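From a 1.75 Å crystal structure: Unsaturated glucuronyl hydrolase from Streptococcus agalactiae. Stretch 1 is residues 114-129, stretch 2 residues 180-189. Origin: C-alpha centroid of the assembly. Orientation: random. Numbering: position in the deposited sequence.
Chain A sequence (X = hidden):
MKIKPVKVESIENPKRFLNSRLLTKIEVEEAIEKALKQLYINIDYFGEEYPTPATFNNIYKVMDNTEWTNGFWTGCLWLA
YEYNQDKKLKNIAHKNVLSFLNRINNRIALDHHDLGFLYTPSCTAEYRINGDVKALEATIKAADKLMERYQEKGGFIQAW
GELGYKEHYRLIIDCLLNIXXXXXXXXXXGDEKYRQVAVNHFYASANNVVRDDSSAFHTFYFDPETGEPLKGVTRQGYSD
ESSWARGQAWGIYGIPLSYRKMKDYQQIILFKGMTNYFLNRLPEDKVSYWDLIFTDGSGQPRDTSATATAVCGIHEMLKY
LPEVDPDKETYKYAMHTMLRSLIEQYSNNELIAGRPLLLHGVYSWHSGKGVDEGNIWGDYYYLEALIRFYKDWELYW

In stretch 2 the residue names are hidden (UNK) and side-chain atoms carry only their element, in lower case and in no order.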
# COMPACT_ATOMS: atom_id res chain seq x y z
N ASP A 114 8.64 -8.49 0.90
CA ASP A 114 7.61 -7.96 0.01
C ASP A 114 6.79 -9.03 -0.72
O ASP A 114 6.24 -8.77 -1.80
CB ASP A 114 8.21 -6.94 -0.97
CG ASP A 114 8.66 -5.66 -0.28
OD1 ASP A 114 7.93 -5.15 0.60
OD2 ASP A 114 9.76 -5.17 -0.61
N LEU A 115 6.68 -10.20 -0.11
CA LEU A 115 5.90 -11.32 -0.66
C LEU A 115 4.42 -10.98 -0.81
O LEU A 115 3.76 -11.42 -1.75
CB LEU A 115 6.07 -12.58 0.20
CG LEU A 115 7.27 -13.52 -0.05
CD1 LEU A 115 7.19 -14.16 -1.43
CD2 LEU A 115 8.60 -12.80 0.12
N GLY A 116 3.91 -10.17 0.12
CA GLY A 116 2.51 -9.72 0.09
C GLY A 116 2.23 -8.77 -1.06
O GLY A 116 1.27 -8.96 -1.80
N PHE A 117 3.07 -7.75 -1.22
CA PHE A 117 2.94 -6.84 -2.37
C PHE A 117 2.94 -7.62 -3.68
O PHE A 117 2.21 -7.28 -4.62
CB PHE A 117 4.08 -5.82 -2.41
CG PHE A 117 3.95 -4.68 -1.43
CD1 PHE A 117 5.08 -4.17 -0.80
CD2 PHE A 117 2.71 -4.10 -1.16
CE1 PHE A 117 4.97 -3.10 0.10
CE2 PHE A 117 2.60 -3.03 -0.27
CZ PHE A 117 3.73 -2.53 0.36
N LEU A 118 3.78 -8.65 -3.75
CA LEU A 118 3.92 -9.44 -4.97
C LEU A 118 2.75 -10.39 -5.21
O LEU A 118 2.20 -10.44 -6.32
CB LEU A 118 5.24 -10.22 -4.95
CG LEU A 118 6.48 -9.39 -5.27
CD1 LEU A 118 7.74 -10.17 -4.97
CD2 LEU A 118 6.48 -8.90 -6.73
N TYR A 119 2.36 -11.13 -4.17
CA TYR A 119 1.43 -12.24 -4.33
C TYR A 119 -0.03 -11.93 -4.02
O TYR A 119 -0.92 -12.58 -4.54
CB TYR A 119 1.92 -13.48 -3.57
CG TYR A 119 3.07 -14.12 -4.31
CD1 TYR A 119 2.86 -15.19 -5.17
CD2 TYR A 119 4.37 -13.61 -4.20
CE1 TYR A 119 3.91 -15.76 -5.89
CE2 TYR A 119 5.43 -14.16 -4.92
CZ TYR A 119 5.19 -15.24 -5.76
OH TYR A 119 6.23 -15.79 -6.48
N THR A 120 -0.26 -10.92 -3.17
CA THR A 120 -1.64 -10.57 -2.81
C THR A 120 -2.49 -10.00 -3.97
O THR A 120 -3.58 -10.51 -4.23
CB THR A 120 -1.70 -9.65 -1.56
OG1 THR A 120 -1.09 -10.33 -0.45
CG2 THR A 120 -3.16 -9.30 -1.22
N PRO A 121 -2.00 -8.94 -4.66
CA PRO A 121 -2.78 -8.36 -5.76
C PRO A 121 -2.77 -9.18 -7.04
O PRO A 121 -3.49 -8.86 -7.98
CB PRO A 121 -2.10 -7.00 -6.00
CG PRO A 121 -1.13 -6.82 -4.86
CD PRO A 121 -0.75 -8.19 -4.45
N SER A 122 -1.95 -10.23 -7.07
CA SER A 122 -1.83 -11.08 -8.26
C SER A 122 -2.53 -12.43 -8.04
O SER A 122 -3.55 -12.73 -8.68
CB SER A 122 -0.36 -11.29 -8.60
OG SER A 122 0.32 -11.94 -7.54
N CYS A 123 -1.99 -13.22 -7.12
CA CYS A 123 -2.46 -14.58 -6.90
C CYS A 123 -3.64 -14.63 -5.94
O CYS A 123 -4.66 -15.23 -6.26
CB CYS A 123 -1.31 -15.45 -6.39
SG CYS A 123 0.04 -15.53 -7.58
N THR A 124 -3.53 -13.99 -4.79
CA THR A 124 -4.66 -14.01 -3.85
C THR A 124 -5.87 -13.33 -4.50
O THR A 124 -7.00 -13.79 -4.33
CB THR A 124 -4.32 -13.37 -2.49
OG1 THR A 124 -3.05 -13.87 -2.06
CG2 THR A 124 -5.37 -13.75 -1.46
N ALA A 125 -5.62 -12.27 -5.27
CA ALA A 125 -6.66 -11.60 -6.05
C ALA A 125 -7.45 -12.58 -6.90
O ALA A 125 -8.69 -12.60 -6.83
CB ALA A 125 -6.06 -10.52 -6.91
N GLU A 126 -6.76 -13.39 -7.70
CA GLU A 126 -7.48 -14.35 -8.53
C GLU A 126 -8.27 -15.34 -7.69
O GLU A 126 -9.41 -15.66 -8.03
CB GLU A 126 -6.59 -15.10 -9.53
CG GLU A 126 -7.48 -15.94 -10.46
CD GLU A 126 -6.77 -16.57 -11.64
OE1 GLU A 126 -7.47 -16.85 -12.64
OE2 GLU A 126 -5.55 -16.81 -11.56
N TYR A 127 -7.67 -15.81 -6.60
CA TYR A 127 -8.36 -16.73 -5.71
C TYR A 127 -9.69 -16.15 -5.19
O TYR A 127 -10.69 -16.86 -5.17
CB TYR A 127 -7.48 -17.20 -4.55
CG TYR A 127 -8.17 -18.25 -3.70
CD1 TYR A 127 -8.67 -17.94 -2.43
CD2 TYR A 127 -8.37 -19.54 -4.19
CE1 TYR A 127 -9.31 -18.90 -1.66
CE2 TYR A 127 -9.02 -20.51 -3.42
CZ TYR A 127 -9.49 -20.18 -2.17
OH TYR A 127 -10.14 -21.13 -1.40
N ARG A 128 -9.68 -14.88 -4.79
CA ARG A 128 -10.90 -14.18 -4.39
C ARG A 128 -11.95 -14.20 -5.50
O ARG A 128 -13.14 -14.41 -5.24
CB ARG A 128 -10.63 -12.71 -4.05
CG ARG A 128 -9.62 -12.47 -2.96
CD ARG A 128 -10.16 -12.85 -1.61
NE ARG A 128 -9.35 -12.24 -0.56
CZ ARG A 128 -9.15 -12.77 0.64
NH1 ARG A 128 -8.40 -12.11 1.51
NH2 ARG A 128 -9.69 -13.93 0.97
N ILE A 129 -11.48 -13.96 -6.72
CA ILE A 129 -12.35 -13.72 -7.86
C ILE A 129 -12.98 -15.02 -8.39
O ILE A 129 -14.19 -15.08 -8.62
CB ILE A 129 -11.61 -12.94 -8.97
CG1 ILE A 129 -11.32 -11.51 -8.49
CG2 ILE A 129 -12.44 -12.90 -10.27
CD1 ILE A 129 -10.30 -10.74 -9.32
N UNK A 180 -0.69 -9.21 5.59
CA UNK A 180 -2.06 -9.59 5.20
C UNK A 180 -2.05 -10.97 4.56
O UNK A 180 -2.96 -11.78 4.77
c UNK A 180 -2.69 -8.53 4.29
o UNK A 180 -2.32 -6.37 7.14
n UNK A 180 -4.15 -7.59 6.71
c UNK A 180 -2.65 -7.09 4.86
c UNK A 180 -3.03 -6.99 6.35
N UNK A 181 -0.98 -11.24 3.81
CA UNK A 181 -0.72 -12.55 3.22
C UNK A 181 -0.73 -13.65 4.29
O UNK A 181 -1.26 -14.74 4.06
c UNK A 181 1.26 -13.82 1.97
c UNK A 181 2.62 -13.53 1.37
c UNK A 181 0.64 -12.52 2.50
c UNK A 181 0.33 -14.46 0.94
N UNK A 182 -0.17 -13.34 5.45
CA UNK A 182 -0.11 -14.30 6.56
C UNK A 182 -1.48 -14.53 7.20
O UNK A 182 -1.80 -15.66 7.56
c UNK A 182 0.93 -13.88 7.60
c UNK A 182 3.29 -13.33 8.16
c UNK A 182 2.82 -15.00 6.34
c UNK A 182 2.34 -13.72 7.04
N UNK A 183 -2.28 -13.47 7.35
CA UNK A 183 -3.65 -13.62 7.84
C UNK A 183 -4.47 -14.49 6.88
O UNK A 183 -5.30 -15.29 7.33
c UNK A 183 -3.86 -11.52 9.29
c UNK A 183 -3.93 -12.11 10.55
c UNK A 183 -4.33 -12.27 8.05
c UNK A 183 -3.38 -10.22 9.18
c UNK A 183 -3.02 -10.11 11.56
c UNK A 183 -2.95 -9.51 10.31
c UNK A 183 -3.51 -11.41 11.69
N UNK A 184 -4.25 -14.33 5.58
CA UNK A 184 -4.92 -15.16 4.57
C UNK A 184 -4.51 -16.63 4.72
O UNK A 184 -5.37 -17.52 4.74
c UNK A 184 -6.23 -17.23 0.08
c UNK A 184 -7.04 -16.26 0.67
c UNK A 184 -5.18 -15.56 2.07
c UNK A 184 -6.51 -15.43 1.66
c UNK A 184 -4.62 -14.67 3.15
c UNK A 184 -4.91 -17.38 0.49
c UNK A 184 -4.39 -16.54 1.48
N UNK A 185 -3.21 -16.87 4.83
CA UNK A 185 -2.70 -18.24 5.01
C UNK A 185 -3.28 -18.89 6.26
O UNK A 185 -3.61 -20.08 6.24
c UNK A 185 -1.18 -18.26 5.03
N UNK A 186 -3.41 -18.11 7.33
CA UNK A 186 -4.05 -18.61 8.55
C UNK A 186 -5.49 -19.05 8.28
O UNK A 186 -5.90 -20.14 8.70
o UNK A 186 -7.67 -18.85 13.83
c UNK A 186 -4.03 -17.56 9.66
c UNK A 186 -7.05 -17.48 11.98
c UNK A 186 -4.74 -18.97 11.64
c UNK A 186 -6.78 -18.55 12.82
c UNK A 186 -4.99 -17.90 10.78
c UNK A 186 -6.16 -17.16 10.97
c UNK A 186 -5.63 -19.30 12.66
N UNK A 187 -6.25 -18.20 7.59
CA UNK A 187 -7.66 -18.48 7.31
C UNK A 187 -7.85 -19.72 6.44
O UNK A 187 -8.79 -20.49 6.63
c UNK A 187 -8.33 -17.26 6.66
c UNK A 187 -8.49 -16.09 7.62
c UNK A 187 -8.94 -14.81 6.95
o UNK A 187 -8.98 -14.76 5.70
o UNK A 187 -9.25 -13.84 7.68
N UNK A 188 -6.92 -19.93 5.50
CA UNK A 188 -7.01 -21.05 4.55
C UNK A 188 -6.57 -22.39 5.15
O UNK A 188 -7.12 -23.44 4.80
c UNK A 188 -6.19 -20.75 3.29
c UNK A 188 -6.71 -19.58 2.48
c UNK A 188 -8.15 -19.76 2.02
o UNK A 188 -8.51 -20.81 1.47
n UNK A 188 -8.98 -18.74 2.23
N UNK A 189 -5.58 -22.35 6.03
CA UNK A 189 -4.93 -23.57 6.53
C UNK A 189 -5.32 -23.92 7.96
O UNK A 189 -5.24 -25.09 8.36
c UNK A 189 -2.91 -23.18 5.05
o UNK A 189 -2.95 -22.43 7.35
c UNK A 189 -3.39 -23.46 6.47
O HOH W 1 -0.16 -9.12 1.94
O HOH W 2 -7.90 -12.83 4.16
O HOH W 3 -9.50 -15.93 3.33

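Position 180 has five side-chain atoms: three carbons in a row, the third carrying one oxygen and one nitrogen. That is a glutamine, Gln180. Its CA-to-CB bond points toward stretch 1, but the end of the side chain leads away and makes no contact there.

Position 181 has four carbons, forked at the second. One branch tip packs against Leu115 and the backbone of Gly116. The fork at the second carbon, with no heteroatom, marks Leu181. Its CD2 is 3.8 Å from Leu115 CB and 3.8 Å from Gly116 N. The CA atoms of Gly116 and Leu181 are 5.3 Å apart, the nearest pair in the register. An ideal CB on Gly116 would come 3.9 Å from Leu181 CB.

Position 182 also has four carbons forked at the second, and is Leu182. It is buried but out of reach of stretch 1.

Position 183 has one carbon and then a ring of six carbons, with no oxygen. This is Phe183, buried and likewise out of reach.

Position 184 repeats that pattern, but its ring meets stretch 1. Thr124 CG2 sits over one face, and Tyr127 and Arg128 approach the edge. The bare six-carbon ring gives Phe184. Thr124 CG2 is 3.7 Å from the centroid of the Phe184 ring, a CH-pi contact. Tyr127 CD1 is 3.6 Å from Phe184 CZ, and Arg128 NH2 is 3.5 Å from Phe184 CE1.

Position 185 has a single carbon, hence Ala185. It does not reach stretch 1.

Position 186 has one carbon and a six-carbon ring bearing an oxygen. It is Tyr186, out of reach.

Position 187 has three carbons, the third carrying two oxygens: a carboxylate, Glu187. It does not touch stretch 1 directly. Water 2 donates to Glu187 OE1 (2.7 Å) and accepts from Arg128 NH1 (2.8 Å).

Position 188 has three carbons, the third carrying one oxygen and one nitrogen. The oxygen is near the Tyr127 hydroxyl. This is Gln188, with Tyr127 OH 3.3 Å from Gln188 OE1. Water 3 joins Arg128, Glu187 and Gln188.

Position 189 has one carbon carrying an oxygen and a carbon, so it is Thr189. Its OG1 donates to Ala185 O at 2.7 Å, within its own helix.

The two helices cross at 56°, 9.7 Å apart at closest approach. Leu181 and Phe184 supply most of the area covered on stretch 2. Apolar packing runs from Leu181, against Leu115 and Gly116, to Phe184, against Thr124 and Tyr127. Water 1 links Thr120 OG1 and, weakly, Leu181 N; waters 2 and 3 bridge the charged end.

Stretch 2 (180-189) QLLFFAYEQT
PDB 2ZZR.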